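Local coordinates for protein UDP-N-Acetylglucosamine 2-Epimerase (Thermus thermophilus, PDB 1V4V) that probably interconverts UDP-N-acetylglucosamine and UDP-N-acetylmannosamine by epimerisation at C2 of the sugar, at residues T204-E209 / V279-G284; E209-L214 / N240-E245; L231-P236 / V254-L259; L271-L276 / A290-P295. All blocks are in the same frame, centred on the assembly; numbering follows the deposited sequence.

Interaction 1: residues T204-E209 / V279-G284; sequences TMHRRE and VTDSGG
Asp281 turns its carboxylate onto the backbone of His206 and Arg207, and this is the tight part of the contact. Its OD2 accepts the N-H of His206 at 3.1 Å, nearly straight at 171°. Its OD1 takes the N-H of Arg207 at 3.0 Å, on the syn side but 33° out of the carboxylate plane. OD1 is also bonded to a water, which donates to Arg207 O as well, and to Asn210 ND2. With an alanine in place of Asp281, the N-H groups of His206 and Arg207, and Asn210 ND2, would probably lose this acceptor and the loop would be freer to shift. Further back, Thr204 N donates to Val279 O at 2.9 Å. Thr204 CG2 lies 3.0 Å from Thr280 OG1, which accepts from Ser282 N in an ST turn. Ser282 CB makes a close, oblique approach to the His206 ring, 3.2 Å from NE2. The looser, partly exposed side is that of the extended Arg207 side chain, which leads away to a salt bridge with Glu209. The contact joins the loop after strand 200-203 to the C-terminal end of strand 275-280 in a Rossmann-like GT-B domain. Ser282 N-caps helix 283-291, and helix 214-227 covers Met205.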
loop_
_atom_site.group_PDB
_atom_site.type_symbol
_atom_site.label_atom_id
_atom_site.label_comp_id
_atom_site.label_asym_id
_atom_site.label_seq_id
_atom_site.Cartn_x
_atom_site.Cartn_y
_atom_site.Cartn_z
ATOM N N THR A 204 -36.381 0.113 -19.222
ATOM C CA THR A 204 -35.986 0.515 -17.875
ATOM C C THR A 204 -35.840 2.045 -17.787
ATOM O O THR A 204 -35.100 2.666 -18.559
ATOM C CB THR A 204 -34.650 -0.168 -17.467
ATOM O OG1 THR A 204 -34.930 -1.283 -16.613
ATOM C CG2 THR A 204 -33.713 0.803 -16.762
HETATM N N MSE A 205 -36.588 2.665 -16.878
HETATM C CA MSE A 205 -36.507 4.125 -16.673
HETATM C C MSE A 205 -36.518 4.402 -15.180
HETATM O O MSE A 205 -37.495 4.081 -14.493
HETATM C CB MSE A 205 -37.733 4.780 -17.334
HETATM C CG MSE A 205 -37.714 4.794 -18.884
HETATM SE SE MSE A 205 -38.927 6.098 -19.623
HETATM C CE MSE A 205 -40.529 5.158 -19.257
ATOM N N HIS A 206 -35.440 4.979 -14.661
ATOM C CA HIS A 206 -35.370 5.283 -13.231
ATOM C C HIS A 206 -34.360 6.359 -12.835
ATOM O O HIS A 206 -34.117 6.557 -11.644
ATOM C CB HIS A 206 -35.067 4.024 -12.414
ATOM C CG HIS A 206 -33.693 3.472 -12.645
ATOM N ND1 HIS A 206 -32.703 3.511 -11.686
ATOM C CD2 HIS A 206 -33.143 2.875 -13.727
ATOM C CE1 HIS A 206 -31.604 2.958 -12.168
ATOM N NE2 HIS A 206 -31.844 2.563 -13.404
ATOM N N ARG A 207 -33.775 7.047 -13.810
ATOM C CA ARG A 207 -32.828 8.108 -13.503
ATOM C C ARG A 207 -33.635 9.192 -12.797
ATOM O O ARG A 207 -34.588 9.730 -13.357
ATOM C CB ARG A 207 -32.202 8.650 -14.792
ATOM C CG ARG A 207 -31.042 9.605 -14.559
ATOM C CD ARG A 207 -30.389 10.023 -15.868
ATOM N NE ARG A 207 -29.224 10.875 -15.639
ATOM C CZ ARG A 207 -28.124 10.489 -15.000
ATOM N NH1 ARG A 207 -28.027 9.257 -14.519
ATOM N NH2 ARG A 207 -27.116 11.338 -14.839
ATOM N N ARG A 208 -33.252 9.514 -11.567
ATOM C CA ARG A 208 -33.979 10.508 -10.791
ATOM C C ARG A 208 -34.244 11.827 -11.509
ATOM O O ARG A 208 -35.313 12.408 -11.344
ATOM C CB ARG A 208 -33.264 10.795 -9.471
ATOM C CG ARG A 208 -34.183 11.460 -8.464
ATOM C CD ARG A 208 -33.434 12.258 -7.416
ATOM N NE ARG A 208 -34.362 12.923 -6.505
ATOM C CZ ARG A 208 -35.348 13.727 -6.897
ATOM N NH1 ARG A 208 -35.541 13.971 -8.187
ATOM N NH2 ARG A 208 -36.148 14.285 -5.998
ATOM N N GLU A 209 -33.285 12.304 -12.299
ATOM C CA GLU A 209 -33.472 13.568 -13.007
ATOM C C GLU A 209 -34.556 13.485 -14.079
ATOM O O GLU A 209 -35.161 14.495 -14.436
ATOM C CB GLU A 209 -32.159 14.047 -13.640
ATOM C CG GLU A 209 -31.631 13.186 -14.774
ATOM C CD GLU A 209 -30.506 13.866 -15.532
ATOM O OE1 GLU A 209 -30.760 14.918 -16.154
ATOM O OE2 GLU A 209 -29.367 13.355 -15.506
ATOM N N VAL A 279 -34.022 -0.455 -23.825
ATOM C CA VAL A 279 -34.309 0.974 -23.770
ATOM C C VAL A 279 -34.065 1.345 -22.310
ATOM O O VAL A 279 -34.660 0.750 -21.412
ATOM C CB VAL A 279 -35.779 1.275 -24.127
ATOM C CG1 VAL A 279 -36.060 2.775 -23.983
ATOM C CG2 VAL A 279 -36.072 0.815 -25.554
ATOM N N THR A 280 -33.191 2.313 -22.058
ATOM C CA THR A 280 -32.911 2.677 -20.672
ATOM C C THR A 280 -32.364 4.091 -20.526
ATOM O O THR A 280 -32.092 4.768 -21.516
ATOM C CB THR A 280 -31.879 1.703 -20.064
ATOM O OG1 THR A 280 -31.707 1.987 -18.672
ATOM C CG2 THR A 280 -30.520 1.853 -20.770
ATOM N N ASP A 281 -32.220 4.535 -19.281
ATOM C CA ASP A 281 -31.643 5.846 -19.006
ATOM C C ASP A 281 -30.593 5.649 -17.925
ATOM O O ASP A 281 -30.105 6.603 -17.321
ATOM C CB ASP A 281 -32.712 6.853 -18.550
ATOM C CG ASP A 281 -33.358 6.483 -17.225
ATOM O OD1 ASP A 281 -34.183 7.286 -16.742
ATOM O OD2 ASP A 281 -33.058 5.407 -16.668
ATOM N N SER A 282 -30.241 4.386 -17.709
ATOM C CA SER A 282 -29.253 3.997 -16.709
ATOM C C SER A 282 -27.914 3.596 -17.318
ATOM O O SER A 282 -27.859 2.757 -18.213
ATOM C CB SER A 282 -29.787 2.828 -15.880
ATOM O OG SER A 282 -28.738 2.185 -15.173
ATOM N N GLY A 283 -26.834 4.191 -16.822
ATOM C CA GLY A 283 -25.518 3.859 -17.332
ATOM C C GLY A 283 -25.151 2.422 -17.009
ATOM O O GLY A 283 -24.562 1.722 -17.831
ATOM N N GLY A 284 -25.510 1.977 -15.809
ATOM C CA GLY A 284 -25.204 0.615 -15.405
ATOM C C GLY A 284 -25.872 -0.423 -16.292
ATOM O O GLY A 284 -25.243 -1.394 -16.720
HETATM O O HOH W 1 -36.106 7.917 -14.996
#

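Interaction 2: residues E209-L214 / N240-E245; sequences ENWPLL and NPVVRE
Trp211 and Val243 make an apolar, partly buried contact between the turn that leads into helix 214-227 and the first turn of helix 241-251. Its centre is a CH-pi interaction. Val243 CG2 lies over one face of the indole, 3.5 Å from the centroid of the six-membered ring and 24° off the ring normal. It is offset toward the rim, so Val243 CG2 comes within 3.3 Å of both CZ3 and CH2 of Trp211. The other methyl of Val243 serves a second partner. CG1 stands anti to the backbone N (chi1 175°) and meets Leu214 CD1 at 3.8 Å. One valine therefore packs against both the ring and the leucine. Val242 CG1 lies more loosely by the five-membered ring, 4.4 Å from Trp211 CD1. With an alanine in place of Trp211, the face under Val243 CG2 would be gone and a gap would probably open between the two helix starts. The turn itself is held by backbone bonds from Leu213 N to Asn210 O and from Leu214 N to Trp211 O. Val243 also packs on Val237, and Leu214 on Met205. The two helices follow strands 200-203 and 232-236, which are neighbours in one parallel sheet. Helix starts packed side by side beyond the C-terminal ends of adjacent strands are typical of a Rossmann-like fold, here the second domain of a GT-B enzyme.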
loop_
_atom_site.group_PDB
_atom_site.type_symbol
_atom_site.label_atom_id
_atom_site.label_comp_id
_atom_site.label_asym_id
_atom_site.label_seq_id
_atom_site.Cartn_x
_atom_site.Cartn_y
_atom_site.Cartn_z
ATOM N N GLU A 209 -33.285 12.304 -12.299
ATOM C CA GLU A 209 -33.472 13.568 -13.007
ATOM C C GLU A 209 -34.556 13.485 -14.079
ATOM O O GLU A 209 -35.161 14.495 -14.436
ATOM C CB GLU A 209 -32.159 14.047 -13.640
ATOM C CG GLU A 209 -31.631 13.186 -14.774
ATOM C CD GLU A 209 -30.506 13.866 -15.532
ATOM O OE1 GLU A 209 -30.760 14.918 -16.154
ATOM O OE2 GLU A 209 -29.367 13.355 -15.506
ATOM N N ASN A 210 -34.798 12.284 -14.593
ATOM C CA ASN A 210 -35.825 12.084 -15.613
ATOM C C ASN A 210 -37.208 11.921 -14.974
ATOM O O ASN A 210 -38.218 11.896 -15.672
ATOM C CB ASN A 210 -35.510 10.845 -16.463
ATOM C CG ASN A 210 -34.557 11.140 -17.616
ATOM O OD1 ASN A 210 -34.097 12.271 -17.789
ATOM N ND2 ASN A 210 -34.260 10.117 -18.416
ATOM N N TRP A 211 -37.246 11.813 -13.646
ATOM C CA TRP A 211 -38.504 11.649 -12.906
ATOM C C TRP A 211 -39.694 12.399 -13.495
ATOM O O TRP A 211 -40.697 11.791 -13.872
ATOM C CB TRP A 211 -38.345 12.114 -11.450
ATOM C CG TRP A 211 -37.796 11.125 -10.474
ATOM C CD1 TRP A 211 -37.550 11.350 -9.149
ATOM C CD2 TRP A 211 -37.442 9.760 -10.719
ATOM N NE1 TRP A 211 -37.066 10.215 -8.553
ATOM C CE2 TRP A 211 -36.990 9.221 -9.493
ATOM C CE3 TRP A 211 -37.460 8.937 -11.850
ATOM C CZ2 TRP A 211 -36.561 7.899 -9.368
ATOM C CZ3 TRP A 211 -37.034 7.626 -11.725
ATOM C CH2 TRP A 211 -36.591 7.121 -10.493
ATOM N N PRO A 212 -39.597 13.737 -13.576
ATOM C CA PRO A 212 -40.664 14.587 -14.109
ATOM C C PRO A 212 -40.963 14.447 -15.595
ATOM O O PRO A 212 -41.932 15.024 -16.087
ATOM C CB PRO A 212 -40.190 15.992 -13.743
ATOM C CG PRO A 212 -38.713 15.872 -13.886
ATOM C CD PRO A 212 -38.426 14.556 -13.204
ATOM N N LEU A 213 -40.132 13.687 -16.304
ATOM C CA LEU A 213 -40.323 13.474 -17.736
ATOM C C LEU A 213 -40.907 12.088 -17.987
ATOM O O LEU A 213 -41.267 11.755 -19.115
ATOM C CB LEU A 213 -38.983 13.562 -18.474
ATOM C CG LEU A 213 -38.079 14.770 -18.244
ATOM C CD1 LEU A 213 -36.848 14.627 -19.145
ATOM C CD2 LEU A 213 -38.828 16.058 -18.551
ATOM N N LEU A 214 -41.002 11.286 -16.932
ATOM C CA LEU A 214 -41.500 9.918 -17.062
ATOM C C LEU A 214 -42.847 9.767 -17.744
ATOM O O LEU A 214 -43.023 8.864 -18.553
ATOM C CB LEU A 214 -41.532 9.231 -15.694
ATOM C CG LEU A 214 -40.168 8.816 -15.137
ATOM C CD1 LEU A 214 -40.365 8.106 -13.804
ATOM C CD2 LEU A 214 -39.453 7.900 -16.126
ATOM N N ASN A 240 -40.381 3.135 -6.412
ATOM C CA ASN A 240 -40.642 4.531 -6.079
ATOM C C ASN A 240 -42.024 4.971 -6.564
ATOM O O ASN A 240 -42.304 4.964 -7.764
ATOM C CB ASN A 240 -39.579 5.432 -6.707
ATOM C CG ASN A 240 -38.171 4.944 -6.441
ATOM O OD1 ASN A 240 -37.771 3.877 -6.910
ATOM N ND2 ASN A 240 -37.410 5.722 -5.678
ATOM N N PRO A 241 -42.907 5.362 -5.629
ATOM C CA PRO A 241 -44.261 5.807 -5.978
ATOM C C PRO A 241 -44.268 6.916 -7.033
ATOM O O PRO A 241 -45.164 6.972 -7.873
ATOM C CB PRO A 241 -44.824 6.280 -4.639
ATOM C CG PRO A 241 -44.143 5.370 -3.658
ATOM C CD PRO A 241 -42.717 5.363 -4.166
ATOM N N VAL A 242 -43.273 7.797 -6.979
ATOM C CA VAL A 242 -43.170 8.902 -7.931
ATOM C C VAL A 242 -43.085 8.365 -9.360
ATOM O O VAL A 242 -43.689 8.915 -10.288
ATOM C CB VAL A 242 -41.915 9.762 -7.661
ATOM C CG1 VAL A 242 -41.896 10.960 -8.596
ATOM C CG2 VAL A 242 -41.894 10.211 -6.209
ATOM N N VAL A 243 -42.327 7.286 -9.522
ATOM C CA VAL A 243 -42.150 6.647 -10.820
ATOM C C VAL A 243 -43.441 5.978 -11.278
ATOM O O VAL A 243 -43.867 6.139 -12.420
ATOM C CB VAL A 243 -41.048 5.569 -10.755
ATOM C CG1 VAL A 243 -40.956 4.822 -12.083
ATOM C CG2 VAL A 243 -39.716 6.212 -10.409
ATOM N N ARG A 244 -44.066 5.226 -10.376
ATOM C CA ARG A 244 -45.291 4.519 -10.709
ATOM C C ARG A 244 -46.472 5.429 -10.984
ATOM O O ARG A 244 -47.287 5.143 -11.853
ATOM C CB ARG A 244 -45.615 3.514 -9.603
ATOM C CG ARG A 244 -44.460 2.549 -9.385
ATOM C CD ARG A 244 -44.903 1.216 -8.854
ATOM N NE ARG A 244 -43.865 0.212 -9.062
ATOM C CZ ARG A 244 -44.048 -1.092 -8.894
ATOM N NH1 ARG A 244 -45.234 -1.549 -8.509
ATOM N NH2 ARG A 244 -43.053 -1.937 -9.122
ATOM N N GLU A 245 -46.571 6.537 -10.259
ATOM C CA GLU A 245 -47.676 7.458 -10.498
ATOM C C GLU A 245 -47.583 8.026 -11.904
ATOM O O GLU A 245 -48.591 8.377 -12.516
ATOM C CB GLU A 245 -47.650 8.600 -9.484
ATOM C CG GLU A 245 -48.372 8.274 -8.193
ATOM C CD GLU A 245 -48.281 9.397 -7.191
ATOM O OE1 GLU A 245 -47.178 9.610 -6.642
ATOM O OE2 GLU A 245 -49.310 10.071 -6.968
#

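Interaction 3: residues L231-P236 / V254-L259; sequences LTFVYP and VRNFVL
Phe233 and Val258 hold the strongest polar links of this parallel strand pair, which belongs to a beta-alpha-beta crossover through helix 241-251. Phe233 N donates to Asn256 O at 2.8 Å, and Val258 N returns a bond to Phe233 O at the same length. Tyr235 N then donates to Val258 O at 2.9 Å. The N-terminal end of the pair is fastened by a side chain. Asn256 CG sits between its backbone N and carbonyl carbon (chi1 58°), and ND2 donates to Leu231 O at 3.0 Å. The same ND2 also bonds Ala225 O of helix 214-227, so it links the turn and the start of strand 232-236 to that helix. Asn256 belongs to the type I turn that leads into strand 257-260, an outermost strand of the sheet within this chain. Strand 232-236 lies between this strand and strand 200-203. On one face of the sheet, Thr232 CG2 meets Val258 CG2. The side chains of Phe233, Tyr235, Phe257 and Leu259 share the other, beneath helices 214-227 and 241-251. Phe233 CB stands almost exactly over the centre of the Phe257 ring, 3.6 Å from its centroid. The two phenyl rings are nearly parallel, with planes at 24°, but slid apart with little overlap. Tyr235 CB approaches the edge of the Phe257 ring, near its plane. Leu259 CD2 closes this row, 3.9 Å from Tyr235 CB.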
loop_
_atom_site.group_PDB
_atom_site.type_symbol
_atom_site.label_atom_id
_atom_site.label_comp_id
_atom_site.label_asym_id
_atom_site.label_seq_id
_atom_site.Cartn_x
_atom_site.Cartn_y
_atom_site.Cartn_z
ATOM N N LEU A 231 -44.222 -7.163 -31.028
ATOM C CA LEU A 231 -43.159 -7.156 -30.031
ATOM C C LEU A 231 -43.767 -6.972 -28.654
ATOM O O LEU A 231 -44.793 -6.317 -28.505
ATOM C CB LEU A 231 -42.186 -5.994 -30.274
ATOM C CG LEU A 231 -41.510 -5.898 -31.636
ATOM C CD1 LEU A 231 -40.524 -4.725 -31.622
ATOM C CD2 LEU A 231 -40.791 -7.190 -31.941
ATOM N N THR A 232 -43.129 -7.545 -27.643
ATOM C CA THR A 232 -43.611 -7.382 -26.282
ATOM C C THR A 232 -42.585 -6.564 -25.517
ATOM O O THR A 232 -41.418 -6.932 -25.451
ATOM C CB THR A 232 -43.806 -8.721 -25.586
ATOM O OG1 THR A 232 -44.832 -9.455 -26.269
ATOM C CG2 THR A 232 -44.213 -8.503 -24.125
ATOM N N PHE A 233 -43.031 -5.445 -24.956
ATOM C CA PHE A 233 -42.159 -4.551 -24.199
ATOM C C PHE A 233 -42.255 -4.882 -22.718
ATOM O O PHE A 233 -43.309 -4.724 -22.107
ATOM C CB PHE A 233 -42.557 -3.094 -24.473
ATOM C CG PHE A 233 -42.391 -2.690 -25.919
ATOM C CD1 PHE A 233 -43.290 -3.131 -26.888
ATOM C CD2 PHE A 233 -41.290 -1.933 -26.320
ATOM C CE1 PHE A 233 -43.100 -2.835 -28.237
ATOM C CE2 PHE A 233 -41.081 -1.626 -27.665
ATOM C CZ PHE A 233 -41.990 -2.079 -28.633
ATOM N N VAL A 234 -41.144 -5.350 -22.156
ATOM C CA VAL A 234 -41.092 -5.742 -20.750
ATOM C C VAL A 234 -40.383 -4.679 -19.933
ATOM O O VAL A 234 -39.206 -4.382 -20.154
ATOM C CB VAL A 234 -40.388 -7.095 -20.595
ATOM C CG1 VAL A 234 -40.468 -7.560 -19.145
ATOM C CG2 VAL A 234 -41.047 -8.116 -21.520
ATOM N N TYR A 235 -41.114 -4.134 -18.965
ATOM C CA TYR A 235 -40.636 -3.046 -18.135
ATOM C C TYR A 235 -40.712 -3.290 -16.622
ATOM O O TYR A 235 -41.782 -3.180 -16.027
ATOM C CB TYR A 235 -41.454 -1.803 -18.517
ATOM C CG TYR A 235 -41.145 -0.494 -17.817
ATOM C CD1 TYR A 235 -40.043 -0.348 -16.978
ATOM C CD2 TYR A 235 -41.958 0.623 -18.035
ATOM C CE1 TYR A 235 -39.755 0.883 -16.374
ATOM C CE2 TYR A 235 -41.680 1.850 -17.438
ATOM C CZ TYR A 235 -40.581 1.975 -16.614
ATOM O OH TYR A 235 -40.303 3.195 -16.051
ATOM N N PRO A 236 -39.580 -3.646 -15.991
ATOM C CA PRO A 236 -39.573 -3.874 -14.540
ATOM C C PRO A 236 -39.535 -2.467 -13.943
ATOM O O PRO A 236 -38.496 -1.812 -13.961
ATOM C CB PRO A 236 -38.262 -4.627 -14.307
ATOM C CG PRO A 236 -37.968 -5.260 -15.652
ATOM C CD PRO A 236 -38.341 -4.153 -16.601
ATOM N N VAL A 254 -51.884 -1.244 -21.818
ATOM C CA VAL A 254 -51.325 -1.279 -23.165
ATOM C C VAL A 254 -51.088 -2.761 -23.424
ATOM O O VAL A 254 -50.315 -3.408 -22.721
ATOM C CB VAL A 254 -49.991 -0.504 -23.271
ATOM C CG1 VAL A 254 -49.383 -0.716 -24.652
ATOM C CG2 VAL A 254 -50.239 0.983 -23.028
ATOM N N ARG A 255 -51.782 -3.287 -24.426
ATOM C CA ARG A 255 -51.743 -4.699 -24.790
ATOM C C ARG A 255 -50.392 -5.410 -24.777
ATOM O O ARG A 255 -50.267 -6.486 -24.188
ATOM C CB ARG A 255 -52.387 -4.877 -26.171
ATOM C CG ARG A 255 -53.016 -6.235 -26.408
ATOM C CD ARG A 255 -53.554 -6.337 -27.830
ATOM N NE ARG A 255 -54.276 -5.134 -28.248
ATOM C CZ ARG A 255 -55.460 -4.750 -27.777
ATOM N NH1 ARG A 255 -56.088 -5.472 -26.857
ATOM N NH2 ARG A 255 -56.022 -3.636 -28.229
ATOM N N ASN A 256 -49.386 -4.825 -25.427
ATOM C CA ASN A 256 -48.078 -5.472 -25.496
ATOM C C ASN A 256 -46.985 -4.928 -24.574
ATOM O O ASN A 256 -45.791 -5.084 -24.845
ATOM C CB ASN A 256 -47.585 -5.513 -26.949
ATOM C CG ASN A 256 -47.491 -4.142 -27.578
ATOM O OD1 ASN A 256 -48.187 -3.210 -27.172
ATOM N ND2 ASN A 256 -46.643 -4.018 -28.597
ATOM N N PHE A 257 -47.403 -4.286 -23.491
ATOM C CA PHE A 257 -46.462 -3.811 -22.492
ATOM C C PHE A 257 -46.707 -4.679 -21.256
ATOM O O PHE A 257 -47.860 -4.917 -20.867
ATOM C CB PHE A 257 -46.705 -2.343 -22.128
ATOM C CG PHE A 257 -45.522 -1.447 -22.397
ATOM C CD1 PHE A 257 -45.479 -0.656 -23.542
ATOM C CD2 PHE A 257 -44.444 -1.408 -21.513
ATOM C CE1 PHE A 257 -44.380 0.166 -23.808
ATOM C CE2 PHE A 257 -43.339 -0.589 -21.767
ATOM C CZ PHE A 257 -43.309 0.197 -22.918
ATOM N N VAL A 258 -45.631 -5.172 -20.661
ATOM C CA VAL A 258 -45.728 -5.979 -19.449
ATOM C C VAL A 258 -44.979 -5.242 -18.351
ATOM O O VAL A 258 -43.764 -5.058 -18.440
ATOM C CB VAL A 258 -45.086 -7.374 -19.623
ATOM C CG1 VAL A 258 -45.132 -8.128 -18.300
ATOM C CG2 VAL A 258 -45.820 -8.160 -20.703
ATOM N N LEU A 259 -45.700 -4.805 -17.322
ATOM C CA LEU A 259 -45.065 -4.103 -16.218
ATOM C C LEU A 259 -44.783 -5.083 -15.087
ATOM O O LEU A 259 -45.675 -5.794 -14.626
ATOM C CB LEU A 259 -45.954 -2.957 -15.723
ATOM C CG LEU A 259 -46.448 -1.968 -16.783
ATOM C CD1 LEU A 259 -47.119 -0.786 -16.089
ATOM C CD2 LEU A 259 -45.279 -1.477 -17.634
#

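Interaction 4: residues L271-L276 / A290-P295; sequences LMRASL and AALGVP
Pro295 brings the one ring of this contact against the carbonyl oxygen of Leu276, and no aromatic group takes part. The CD and CG atoms of the pyrrolidine do the touching: Leu276 O is 3.4 Å from Pro295 CD and 3.6 Å from CG. The same oxygen accepts a hydrogen bond from Arg342 NH2, and the ring of Pro295 also packs on helix 335-343. Elsewhere side-chain carbons meet each other or backbone carbonyl oxygens. Leu292 CD1 reaches Met272 CB at 3.7 Å, the two side chains crossing at about a right angle. Met272, a selenomethionine, bends at its third torsion (chi3 -77°), and its CE comes within 4.0 Å of the same Leu292 CD1. Val294 points at the end of helix 265-273. Its CG2 lies 3.3 Å from Met272 O. Met272 O itself accepts from Ser275 N. Val294 CG1 meets Ser275 O at 4.0 Å. Ser275 OG donates to Leu271 O, with the donor 39° above the carbonyl plane, and bonds Thr202 OG1 on strand 200-203. Arg273 and Leu292 both pack against helix 177-188. Gly293, with positive phi, ends helix 283-291 in a Schellman motif. The contact joins the end of helix 265-273 and the start of strand 275-280 to the turn between helix 283-291 and strand 296-298. Strand 275-280, helix 283-291 and strand 296-298 form a beta-alpha-beta unit, as in Rossmann-like domains.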
loop_
_atom_site.group_PDB
_atom_site.type_symbol
_atom_site.label_atom_id
_atom_site.label_comp_id
_atom_site.label_asym_id
_atom_site.label_seq_id
_atom_site.Cartn_x
_atom_site.Cartn_y
_atom_site.Cartn_z
ATOM N N LEU A 271 -33.497 -11.751 -19.149
ATOM C CA LEU A 271 -34.483 -11.002 -19.923
ATOM C C LEU A 271 -33.791 -10.183 -21.010
ATOM O O LEU A 271 -34.198 -10.197 -22.170
ATOM C CB LEU A 271 -35.272 -10.069 -19.008
ATOM C CG LEU A 271 -36.277 -9.130 -19.681
ATOM C CD1 LEU A 271 -37.335 -9.937 -20.436
ATOM C CD2 LEU A 271 -36.924 -8.264 -18.620
HETATM N N MSE A 272 -32.744 -9.458 -20.630
HETATM C CA MSE A 272 -32.019 -8.652 -21.603
HETATM C C MSE A 272 -31.443 -9.513 -22.718
HETATM O O MSE A 272 -31.555 -9.171 -23.897
HETATM C CB MSE A 272 -30.888 -7.870 -20.925
HETATM C CG MSE A 272 -31.351 -6.760 -20.002
HETATM SE SE MSE A 272 -29.843 -5.665 -19.435
HETATM C CE MSE A 272 -29.112 -6.861 -18.116
ATOM N N ARG A 273 -30.825 -10.631 -22.352
ATOM C CA ARG A 273 -30.233 -11.519 -23.341
ATOM C C ARG A 273 -31.276 -12.013 -24.345
ATOM O O ARG A 273 -30.969 -12.226 -25.518
ATOM C CB ARG A 273 -29.566 -12.714 -22.653
ATOM C CG ARG A 273 -28.755 -13.582 -23.601
ATOM C CD ARG A 273 -28.095 -14.747 -22.878
ATOM N NE ARG A 273 -29.076 -15.709 -22.389
ATOM C CZ ARG A 273 -28.767 -16.879 -21.838
ATOM N NH1 ARG A 273 -27.496 -17.234 -21.702
ATOM N NH2 ARG A 273 -29.729 -17.696 -21.434
ATOM N N ALA A 274 -32.511 -12.183 -23.886
ATOM C CA ALA A 274 -33.588 -12.654 -24.761
ATOM C C ALA A 274 -34.268 -11.520 -25.526
ATOM O O ALA A 274 -35.218 -11.755 -26.273
ATOM C CB ALA A 274 -34.631 -13.406 -23.935
ATOM N N SER A 275 -33.781 -10.296 -25.351
ATOM C CA SER A 275 -34.387 -9.140 -26.006
ATOM C C SER A 275 -33.649 -8.668 -27.255
ATOM O O SER A 275 -32.443 -8.879 -27.399
ATOM C CB SER A 275 -34.493 -7.978 -25.015
ATOM O OG SER A 275 -35.288 -8.338 -23.894
ATOM N N LEU A 276 -34.393 -8.017 -28.145
ATOM C CA LEU A 276 -33.854 -7.489 -29.396
ATOM C C LEU A 276 -33.216 -6.134 -29.146
ATOM O O LEU A 276 -32.369 -5.674 -29.913
ATOM C CB LEU A 276 -34.981 -7.266 -30.417
ATOM C CG LEU A 276 -35.864 -8.405 -30.927
ATOM C CD1 LEU A 276 -36.944 -7.830 -31.841
ATOM C CD2 LEU A 276 -35.028 -9.420 -31.679
ATOM N N ALA A 290 -24.496 -4.110 -23.176
ATOM C CA ALA A 290 -23.308 -4.275 -24.007
ATOM C C ALA A 290 -22.562 -5.579 -23.724
ATOM O O ALA A 290 -21.985 -6.184 -24.630
ATOM C CB ALA A 290 -22.374 -3.078 -23.818
ATOM N N ALA A 291 -22.574 -6.022 -22.471
ATOM C CA ALA A 291 -21.890 -7.265 -22.116
ATOM C C ALA A 291 -22.566 -8.439 -22.820
ATOM O O ALA A 291 -21.913 -9.390 -23.251
ATOM C CB ALA A 291 -21.927 -7.469 -20.599
ATOM N N LEU A 292 -23.884 -8.347 -22.955
ATOM C CA LEU A 292 -24.676 -9.394 -23.590
ATOM C C LEU A 292 -24.795 -9.216 -25.102
ATOM O O LEU A 292 -25.404 -10.039 -25.782
ATOM C CB LEU A 292 -26.071 -9.420 -22.960
ATOM C CG LEU A 292 -26.114 -9.713 -21.456
ATOM C CD1 LEU A 292 -27.466 -9.324 -20.871
ATOM C CD2 LEU A 292 -25.828 -11.194 -21.233
ATOM N N GLY A 293 -24.215 -8.146 -25.630
ATOM C CA GLY A 293 -24.295 -7.907 -27.059
ATOM C C GLY A 293 -25.703 -7.506 -27.463
ATOM O O GLY A 293 -26.159 -7.799 -28.572
ATOM N N VAL A 294 -26.404 -6.841 -26.552
ATOM C CA VAL A 294 -27.767 -6.390 -26.821
ATOM C C VAL A 294 -27.744 -4.899 -27.147
ATOM O O VAL A 294 -27.191 -4.100 -26.387
ATOM C CB VAL A 294 -28.678 -6.625 -25.596
ATOM C CG1 VAL A 294 -30.081 -6.095 -25.865
ATOM C CG2 VAL A 294 -28.738 -8.112 -25.279
ATOM N N PRO A 295 -28.332 -4.505 -28.291
ATOM C CA PRO A 295 -28.362 -3.092 -28.688
ATOM C C PRO A 295 -29.028 -2.270 -27.598
ATOM O O PRO A 295 -30.001 -2.720 -26.990
ATOM C CB PRO A 295 -29.204 -3.104 -29.968
ATOM C CG PRO A 295 -28.975 -4.484 -30.525
ATOM C CD PRO A 295 -29.035 -5.342 -29.278
#

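All four contacts lie in the same six-stranded parallel-sheet domain. Interaction 1 is buried, while interactions 2, 3 and 4 are partly buried. Interactions 1 and 2 meet at the C-terminal ends of the strands, through Met205 with Leu214 and Asp281 with Asn210. The first is largely polar; the second is mainly apolar, with a CH-pi contact. Interaction 3 pairs two strands by backbone bonds, and Tyr235 OH makes a weak hydrogen bond to Met205 O of interaction 1 and touches Met205 CB. Interaction 4, near the opposite strand ends, packs side-chain carbons on each other and on carbonyl oxygens. It touches interaction 3 through Val234 with Leu271 and Leu231 with Leu276. Interactions 1 and 4 use both ends of strand 275-280 and helix 283-291.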